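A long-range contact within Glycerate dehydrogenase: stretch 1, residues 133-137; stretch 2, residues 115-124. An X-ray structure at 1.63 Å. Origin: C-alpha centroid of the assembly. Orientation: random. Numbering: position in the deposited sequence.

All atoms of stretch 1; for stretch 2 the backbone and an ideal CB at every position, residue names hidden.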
# COMPACT_ATOMS: atom_id res chain seq x y z
N PRO A 133 3.89 -14.42 13.21
CA PRO A 133 4.41 -13.55 14.30
C PRO A 133 5.25 -12.38 13.81
O PRO A 133 5.05 -11.25 14.28
CB PRO A 133 5.24 -14.52 15.16
CG PRO A 133 4.55 -15.82 14.99
CD PRO A 133 4.08 -15.85 13.56
N PRO A 134 6.19 -12.57 12.87
CA PRO A 134 6.99 -11.41 12.44
C PRO A 134 6.19 -10.34 11.72
O PRO A 134 6.68 -9.21 11.58
CB PRO A 134 8.04 -12.02 11.50
CG PRO A 134 8.03 -13.48 11.79
CD PRO A 134 6.61 -13.78 12.14
N PHE A 135 4.96 -10.64 11.29
CA PHE A 135 4.19 -9.76 10.42
C PHE A 135 2.91 -9.26 11.08
O PHE A 135 2.04 -8.72 10.41
CB PHE A 135 3.91 -10.49 9.10
CG PHE A 135 5.17 -10.94 8.44
CD1 PHE A 135 6.04 -10.00 7.93
CD2 PHE A 135 5.53 -12.27 8.41
CE1 PHE A 135 7.24 -10.38 7.36
CE2 PHE A 135 6.73 -12.67 7.84
CZ PHE A 135 7.59 -11.72 7.31
N LEU A 136 2.81 -9.42 12.40
CA LEU A 136 1.75 -8.78 13.17
C LEU A 136 1.71 -7.29 12.86
O LEU A 136 2.71 -6.59 13.05
CB LEU A 136 1.99 -8.99 14.65
CG LEU A 136 1.00 -8.36 15.62
CD1 LEU A 136 -0.40 -8.93 15.40
CD2 LEU A 136 1.46 -8.60 17.04
N CYS A 137 0.57 -6.82 12.37
CA CYS A 137 0.47 -5.45 11.87
C CYS A 137 -0.69 -4.73 12.54
O CYS A 137 -1.46 -5.32 13.31
CB CYS A 137 0.29 -5.43 10.35
SG CYS A 137 -1.34 -6.00 9.81
N UNK A 115 3.06 -3.75 6.77
CA UNK A 115 2.97 -5.17 6.50
C UNK A 115 4.33 -5.82 6.33
O UNK A 115 4.41 -7.03 6.08
CB UNK A 115 2.12 -5.41 5.25
N UNK A 116 5.42 -5.04 6.47
CA UNK A 116 6.79 -5.53 6.32
C UNK A 116 6.93 -6.31 5.02
O UNK A 116 7.47 -7.42 4.99
CB UNK A 116 7.19 -6.41 7.51
N UNK A 117 6.48 -5.68 3.94
CA UNK A 117 6.45 -6.33 2.63
C UNK A 117 7.83 -6.84 2.23
O UNK A 117 7.96 -7.92 1.65
CB UNK A 117 5.92 -5.36 1.57
N UNK A 118 8.89 -6.06 2.50
CA UNK A 118 10.23 -6.51 2.14
C UNK A 118 10.56 -7.85 2.81
O UNK A 118 11.02 -8.79 2.15
CB UNK A 118 11.26 -5.45 2.53
N UNK A 119 10.32 -7.94 4.12
CA UNK A 119 10.63 -9.16 4.86
C UNK A 119 9.66 -10.28 4.52
O UNK A 119 10.04 -11.46 4.51
CB UNK A 119 10.61 -8.89 6.37
N UNK A 120 8.41 -9.92 4.25
CA UNK A 120 7.39 -10.91 3.95
C UNK A 120 7.69 -11.60 2.63
O UNK A 120 7.61 -12.84 2.52
CB UNK A 120 6.01 -10.26 3.91
N UNK A 121 8.05 -10.82 1.62
CA UNK A 121 8.40 -11.42 0.34
C UNK A 121 9.65 -12.28 0.48
O UNK A 121 9.69 -13.40 -0.05
CB UNK A 121 8.61 -10.34 -0.72
N UNK A 122 10.66 -11.78 1.19
CA UNK A 122 11.90 -12.55 1.34
C UNK A 122 11.64 -13.87 2.04
O UNK A 122 12.24 -14.90 1.69
CB UNK A 122 12.94 -11.75 2.12
N UNK A 123 10.73 -13.87 3.02
CA UNK A 123 10.33 -15.10 3.70
C UNK A 123 9.81 -16.13 2.71
O UNK A 123 10.22 -17.30 2.74
CB UNK A 123 9.26 -14.80 4.76
N UNK A 124 8.90 -15.72 1.82
CA UNK A 124 8.36 -16.64 0.83
C UNK A 124 9.44 -17.11 -0.16
O UNK A 124 9.42 -18.28 -0.58
CB UNK A 124 7.21 -15.97 0.08

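Stretch 1 offers the ring of Phe135, the carbonyls of Pro134 and Leu136, and the thiol of Cys137. The helix of stretch 2 lies along the Phe135 ring.

Position 115 comes before the helix. Its ideal CB points away from stretch 1, yet lies 5.4 Å from the CB of Cys137. A short side chain would leave the thiol alone; a long one that turns back could reach it. The residue is Arg115. With chi1 and chi2 both m, its chain bends back, and NE comes to 3.3 Å from SG of Cys137. The sulfur sits over one face of the guanidinium. NH1 and NH2 are hydrogen-bonded elsewhere in the structure. The carbonyl O of Arg115 is also 3.9 Å from CD1 of Phe135.

Position 116 has positive phi (50°/50°), which favours glycine, asparagine or aspartate. Against this, its CB points toward stretch 1, 3.8 Å from CD1 of Phe135 and 5.0 Å from O of Pro134. Two carbonyls, of Pro134 and Leu136, lie beyond. A long chain with a donor at its tip would suit them. The residue is Lys116, at the N-cap position. Its chain is extended through chi2 and chi3, and CD packs 3.4 Å from O of Pro134. NZ is 4.3 Å from O of Leu136, so water fills the gap. Water 2 accepts from NZ of Lys116 at 2.7 Å and lies 2.7 Å from O of Pro134 and 2.9 Å from O of Leu136, within reach of more acceptors than it has protons. No direct hydrogen bond joins the two stretches.

Positions 117 and 118 point away. Stretch 1 sets no demand there, and many helix formers would serve. They are Ile117 and Leu118.

Position 119 points toward stretch 1, with its ideal CB 3.8 Å from CE1 of Phe135. An apolar beta carbon is useful here; what follows it could be apolar or polar if it turned outward. The residue is Gln119. Its CB touches the ring, while the amide end leads away and NE2 bonds elsewhere in the structure.

Position 120 points sideways, with its ideal CB 3.7 Å from CE1 of Phe135. The ring is already close, so a small apolar group fits well. The residue is Ala120. Its CB makes an off-centre CH-pi contact, 4.1 Å from the centroid of the Phe135 ring. Its N is 3.4 Å from CE1 of Phe135, but is bonded to O of Lys116 at 2.8 Å.

Positions 121 and 122 make no contact with stretch 1, which cannot choose between polar and apolar residues. They are Asp121 and Glu122.

Position 123 points toward stretch 1, its ideal CB 4.3 Å from CZ of Phe135. Alanine, serine, threonine or valine would be plausible. The residue is Thr123. OG1 lies at the ring edge, 3.5 Å from CZ of Phe135, and donates to O of Gln119 at 2.7 Å, one turn back.

Position 124 is out of reach of stretch 1, which leaves the choice open. It is Cys124.

Stretch 2, residues 115-124: RKILQADETC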
# COMPACT_ATOMS: atom_id res chain seq x y z
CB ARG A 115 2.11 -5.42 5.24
CG ARG A 115 0.68 -4.84 5.27
CD ARG A 115 -0.02 -5.33 6.52
NE ARG A 115 -1.41 -4.91 6.69
CZ ARG A 115 -2.46 -5.73 6.61
NH1 ARG A 115 -2.31 -6.99 6.27
NH2 ARG A 115 -3.68 -5.28 6.87
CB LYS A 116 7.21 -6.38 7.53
CG LYS A 116 7.31 -5.59 8.83
CD LYS A 116 7.87 -6.45 9.97
CE LYS A 116 7.95 -5.64 11.26
NZ LYS A 116 6.60 -5.30 11.81
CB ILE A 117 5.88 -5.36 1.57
CG1 ILE A 117 4.38 -5.11 1.83
CG2 ILE A 117 6.09 -5.91 0.16
CD1 ILE A 117 3.49 -6.34 1.55
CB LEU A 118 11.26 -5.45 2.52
CG LEU A 118 11.08 -4.10 1.83
CD1 LEU A 118 12.11 -3.11 2.34
CD2 LEU A 118 11.20 -4.27 0.32
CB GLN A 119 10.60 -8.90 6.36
CG GLN A 119 11.76 -8.08 6.91
CD GLN A 119 11.57 -6.58 6.73
OE1 GLN A 119 10.50 -6.10 6.37
NE2 GLN A 119 12.63 -5.82 7.01
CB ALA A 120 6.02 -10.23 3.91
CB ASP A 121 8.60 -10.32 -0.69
CG ASP A 121 8.91 -10.86 -2.05
OD1 ASP A 121 7.96 -11.06 -2.82
OD2 ASP A 121 10.12 -11.08 -2.35
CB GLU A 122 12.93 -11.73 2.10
CG GLU A 122 14.32 -12.35 2.10
CD GLU A 122 15.23 -11.76 3.16
OE1 GLU A 122 14.82 -10.77 3.81
OE2 GLU A 122 16.35 -12.28 3.33
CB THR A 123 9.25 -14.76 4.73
OG1 THR A 123 9.80 -13.90 5.73
CG2 THR A 123 8.67 -16.03 5.39
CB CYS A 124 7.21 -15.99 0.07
SG CYS A 124 5.83 -15.50 1.13
O HOH W 1 4.12 -6.45 10.16
O HOH W 2 5.47 -7.37 13.14
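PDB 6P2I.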